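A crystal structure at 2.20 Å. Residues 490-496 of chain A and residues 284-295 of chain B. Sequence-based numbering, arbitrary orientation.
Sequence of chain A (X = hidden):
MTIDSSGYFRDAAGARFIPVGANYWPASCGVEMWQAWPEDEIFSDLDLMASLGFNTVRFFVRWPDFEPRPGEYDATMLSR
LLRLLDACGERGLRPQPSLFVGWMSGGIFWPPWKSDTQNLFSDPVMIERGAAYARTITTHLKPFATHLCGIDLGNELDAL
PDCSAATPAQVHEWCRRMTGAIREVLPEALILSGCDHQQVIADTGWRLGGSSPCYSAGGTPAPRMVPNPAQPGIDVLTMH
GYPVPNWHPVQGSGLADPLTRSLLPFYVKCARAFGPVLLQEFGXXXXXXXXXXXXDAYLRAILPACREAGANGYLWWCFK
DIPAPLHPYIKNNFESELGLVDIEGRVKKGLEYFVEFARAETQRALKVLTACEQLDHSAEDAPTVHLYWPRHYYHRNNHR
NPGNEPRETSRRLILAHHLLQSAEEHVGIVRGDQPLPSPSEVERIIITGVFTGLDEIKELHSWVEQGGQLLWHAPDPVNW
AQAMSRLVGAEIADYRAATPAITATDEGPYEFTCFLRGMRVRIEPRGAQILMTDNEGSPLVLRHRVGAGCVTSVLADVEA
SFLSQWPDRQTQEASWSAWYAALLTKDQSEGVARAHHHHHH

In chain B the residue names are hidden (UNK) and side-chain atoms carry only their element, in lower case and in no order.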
# COMPACT_ATOMS: atom_id res chain seq x y z
N ALA A 490 -25.56 -9.06 27.09
CA ALA A 490 -26.36 -8.87 25.89
C ALA A 490 -25.85 -9.82 24.82
O ALA A 490 -24.68 -10.20 24.83
CB ALA A 490 -26.31 -7.42 25.41
N GLU A 491 -26.74 -10.22 23.92
CA GLU A 491 -26.44 -11.06 22.78
C GLU A 491 -26.59 -10.26 21.49
O GLU A 491 -27.35 -9.28 21.44
CB GLU A 491 -27.37 -12.27 22.71
CG GLU A 491 -26.98 -13.41 23.60
CD GLU A 491 -28.15 -14.32 23.92
OE1 GLU A 491 -29.16 -14.28 23.19
OE2 GLU A 491 -28.07 -15.05 24.92
N ILE A 492 -25.87 -10.69 20.45
CA ILE A 492 -26.01 -10.09 19.13
C ILE A 492 -27.24 -10.69 18.46
O ILE A 492 -27.30 -11.90 18.22
CB ILE A 492 -24.77 -10.31 18.26
CG1 ILE A 492 -23.51 -9.70 18.90
CG2 ILE A 492 -24.98 -9.69 16.89
CD1 ILE A 492 -22.21 -9.97 18.08
N ALA A 493 -28.22 -9.84 18.14
CA ALA A 493 -29.39 -10.30 17.41
C ALA A 493 -29.16 -10.27 15.91
O ALA A 493 -29.62 -11.17 15.19
CB ALA A 493 -30.61 -9.46 17.76
N ASP A 494 -28.46 -9.26 15.42
CA ASP A 494 -28.15 -9.13 14.00
C ASP A 494 -27.09 -8.05 13.86
O ASP A 494 -26.86 -7.26 14.78
CB ASP A 494 -29.40 -8.75 13.17
CG ASP A 494 -29.17 -8.87 11.66
OD1 ASP A 494 -28.14 -9.45 11.23
OD2 ASP A 494 -30.02 -8.37 10.89
N TYR A 495 -26.46 -8.03 12.69
CA TYR A 495 -25.74 -6.83 12.28
C TYR A 495 -26.72 -5.74 11.88
O TYR A 495 -27.91 -5.99 11.66
CB TYR A 495 -24.82 -7.14 11.10
CG TYR A 495 -23.97 -8.36 11.34
CD1 TYR A 495 -22.82 -8.29 12.13
CD2 TYR A 495 -24.33 -9.59 10.79
CE1 TYR A 495 -22.04 -9.42 12.34
CE2 TYR A 495 -23.57 -10.70 11.00
CZ TYR A 495 -22.43 -10.62 11.77
OH TYR A 495 -21.68 -11.76 11.95
N ARG A 496 -26.21 -4.52 11.75
CA ARG A 496 -26.97 -3.43 11.17
C ARG A 496 -25.99 -2.51 10.46
O ARG A 496 -24.78 -2.64 10.61
CB ARG A 496 -27.75 -2.67 12.25
CG ARG A 496 -26.87 -2.33 13.45
CD ARG A 496 -27.39 -1.08 14.14
NE ARG A 496 -27.39 0.03 13.20
CZ ARG A 496 -28.13 1.13 13.34
NH1 ARG A 496 -28.93 1.26 14.39
NH2 ARG A 496 -28.05 2.09 12.42
N UNK B 284 -25.18 -18.78 9.36
CA UNK B 284 -25.63 -17.46 9.75
C UNK B 284 -24.64 -16.74 10.65
O UNK B 284 -24.77 -15.53 10.83
o UNK B 284 -26.84 -18.38 11.62
c UNK B 284 -28.02 -18.12 9.53
c UNK B 284 -26.97 -17.54 10.46
N UNK B 285 -23.67 -17.47 11.22
CA UNK B 285 -22.65 -16.94 12.12
C UNK B 285 -23.29 -16.53 13.45
O UNK B 285 -22.88 -17.00 14.52
c UNK B 285 -21.88 -15.76 11.50
c UNK B 285 -20.95 -15.15 12.51
c UNK B 285 -19.92 -17.11 10.59
c UNK B 285 -21.10 -16.23 10.27
N UNK B 286 -24.28 -15.65 13.40
CA UNK B 286 -25.07 -15.35 14.59
C UNK B 286 -26.08 -16.46 14.79
O UNK B 286 -26.92 -16.69 13.92
c UNK B 286 -23.81 -12.54 15.07
c UNK B 286 -25.57 -11.71 13.50
c UNK B 286 -24.80 -12.91 13.96
c UNK B 286 -25.76 -14.00 14.43
N UNK B 287 -25.99 -17.20 15.90
CA UNK B 287 -26.91 -18.31 16.12
C UNK B 287 -27.58 -18.23 17.48
O UNK B 287 -28.23 -19.21 17.88
c UNK B 287 -25.44 -19.79 14.69
c UNK B 287 -26.21 -19.67 16.00
o UNK B 287 -25.33 -19.87 17.12
N UNK B 288 -27.44 -17.12 18.20
CA UNK B 288 -28.04 -17.01 19.52
C UNK B 288 -29.57 -16.98 19.41
O UNK B 288 -30.15 -16.80 18.34
o UNK B 288 -28.22 -14.58 19.77
c UNK B 288 -27.54 -15.74 20.23
N UNK B 289 -30.22 -17.18 20.57
CA UNK B 289 -31.67 -17.13 20.60
C UNK B 289 -32.17 -15.73 20.24
O UNK B 289 -33.23 -15.58 19.63
n UNK B 289 -34.38 -21.41 24.24
c UNK B 289 -32.21 -17.56 21.96
n UNK B 289 -35.53 -20.40 22.53
c UNK B 289 -33.73 -17.75 21.92
c UNK B 289 -34.43 -17.85 23.28
c UNK B 289 -34.70 -20.31 23.56
n UNK B 289 -34.18 -19.13 23.93
N UNK B 290 -31.41 -14.70 20.58
CA UNK B 290 -31.81 -13.36 20.18
C UNK B 290 -31.81 -13.19 18.67
O UNK B 290 -32.64 -12.45 18.13
c UNK B 290 -30.87 -12.33 20.82
N UNK B 291 -30.91 -13.88 17.96
CA UNK B 291 -30.86 -13.77 16.51
C UNK B 291 -31.98 -14.54 15.82
O UNK B 291 -32.19 -14.35 14.62
c UNK B 291 -29.49 -14.26 16.00
N UNK B 292 -32.69 -15.41 16.55
CA UNK B 292 -33.62 -16.38 15.96
C UNK B 292 -34.60 -15.81 14.95
O UNK B 292 -34.77 -16.42 13.88
c UNK B 292 -34.38 -17.10 17.09
N UNK B 293 -35.29 -14.68 15.21
CA UNK B 293 -36.20 -14.15 14.18
C UNK B 293 -35.49 -13.76 12.90
O UNK B 293 -36.07 -13.86 11.81
c UNK B 293 -36.83 -12.92 14.86
c UNK B 293 -35.31 -13.85 16.43
c UNK B 293 -36.58 -13.11 16.30
N UNK B 294 -34.24 -13.32 13.00
CA UNK B 294 -33.53 -12.84 11.82
C UNK B 294 -32.86 -13.98 11.06
O UNK B 294 -32.87 -13.97 9.82
c UNK B 294 -34.53 -9.17 13.85
c UNK B 294 -33.14 -10.76 13.19
c UNK B 294 -32.54 -11.76 12.25
c UNK B 294 -32.88 -10.48 14.49
n UNK B 294 -34.20 -9.94 12.82
n UNK B 294 -33.75 -9.48 14.87
N UNK B 295 -32.32 -14.98 11.77
CA UNK B 295 -31.77 -16.16 11.10
C UNK B 295 -32.86 -16.92 10.35
O UNK B 295 -32.68 -17.31 9.20
c UNK B 295 -31.09 -17.07 12.12
c UNK B 295 -29.75 -16.44 12.62
o UNK B 295 -31.97 -17.27 13.23

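Position 284 has one carbon carrying an oxygen and another carbon, and does not touch this strand: the branched pattern of threonine. OG1 of B:Thr284 donates to the backbone O of position 286, 2.9 Å away, and so helps fix the loop.

Position 285 has four carbons, forked at the first with one arm two carbons long; one carbon lies 3.5 Å from OH of A:Tyr495. This is isoleucine. The end of B:Ile285 leads away, and an apolar branched side chain suits its buried site.

At 286 four carbons fork at the second. One terminal carbon lies over a face of the A:Tyr495 ring, 3.8 Å from the centroid; the other meets CG2 of A:Ile492 at 3.6 Å. This is leucine. The forked end of B:Leu286 lies among A:Ile492 and A:Tyr495, with CD1 and CD2 each near both residues, a fitting place for an apolar fork.

Position 287 again has one carbon bearing an oxygen and a carbon: threonine. B:Thr287 points away from the strand, and its hydroxyl is bonded elsewhere in the structure.

Position 288 holds a carbon and then an oxygen, which gives a weak hydrogen bond to O of A:Ile492 (3.2 Å). It is serine. OG of B:Ser288 also accepts a weak bond from N of position 291; a short hydroxyl side chain suits both.

Position 289 carries three carbons, a nitrogen, then a carbon with two more nitrogens: arginine. B:Arg289 points away and is exposed, as suits a charged group.

Positions 290, 291 and 292 each have a single side-chain carbon. At 290, N donates a weak bond to OE1 of A:Glu491 (3.5 Å), and CB lies 4.2 Å from CB of A:Ala493. At 291, CA approaches O of A:Ala493 to 3.2 Å, a CA-H...O contact. All three are alanine. B:Ala292 points away and closes a type I turn begun at B:Arg289.

At 293 three carbons close a ring onto the backbone nitrogen, without touching this strand: proline. Lacking an N-H, B:Pro293 leaves no donor unpaired early in the helix.

Position 294 has a carbon and a five-membered ring with two nitrogens; a ring carbon lies 3.4 Å from O of A:Ala493. This is histidine. The flat ring of B:His294 lies obliquely by that oxygen and CB of A:Asp494.

Position 295 repeats the threonine pattern. The side chain of B:Thr295 comes no nearer than 5.9 Å to the strand; its hydroxyl lies near O of B:Ala291 and O of B:Ala292.

The contact joins a strand to a loop and turn leading into a helix. B:Leu286 has the largest covered area; A:Ala493 is the strand's most covered residue, through O and CB together. CA of A:Ala493 and CA of B:Ala291 are 3.9 Å apart, an approach compatible with single-carbon side chains. Two weak hydrogen bonds supplement the packing.

Chain B (284-295) TILTSRAAAPHT
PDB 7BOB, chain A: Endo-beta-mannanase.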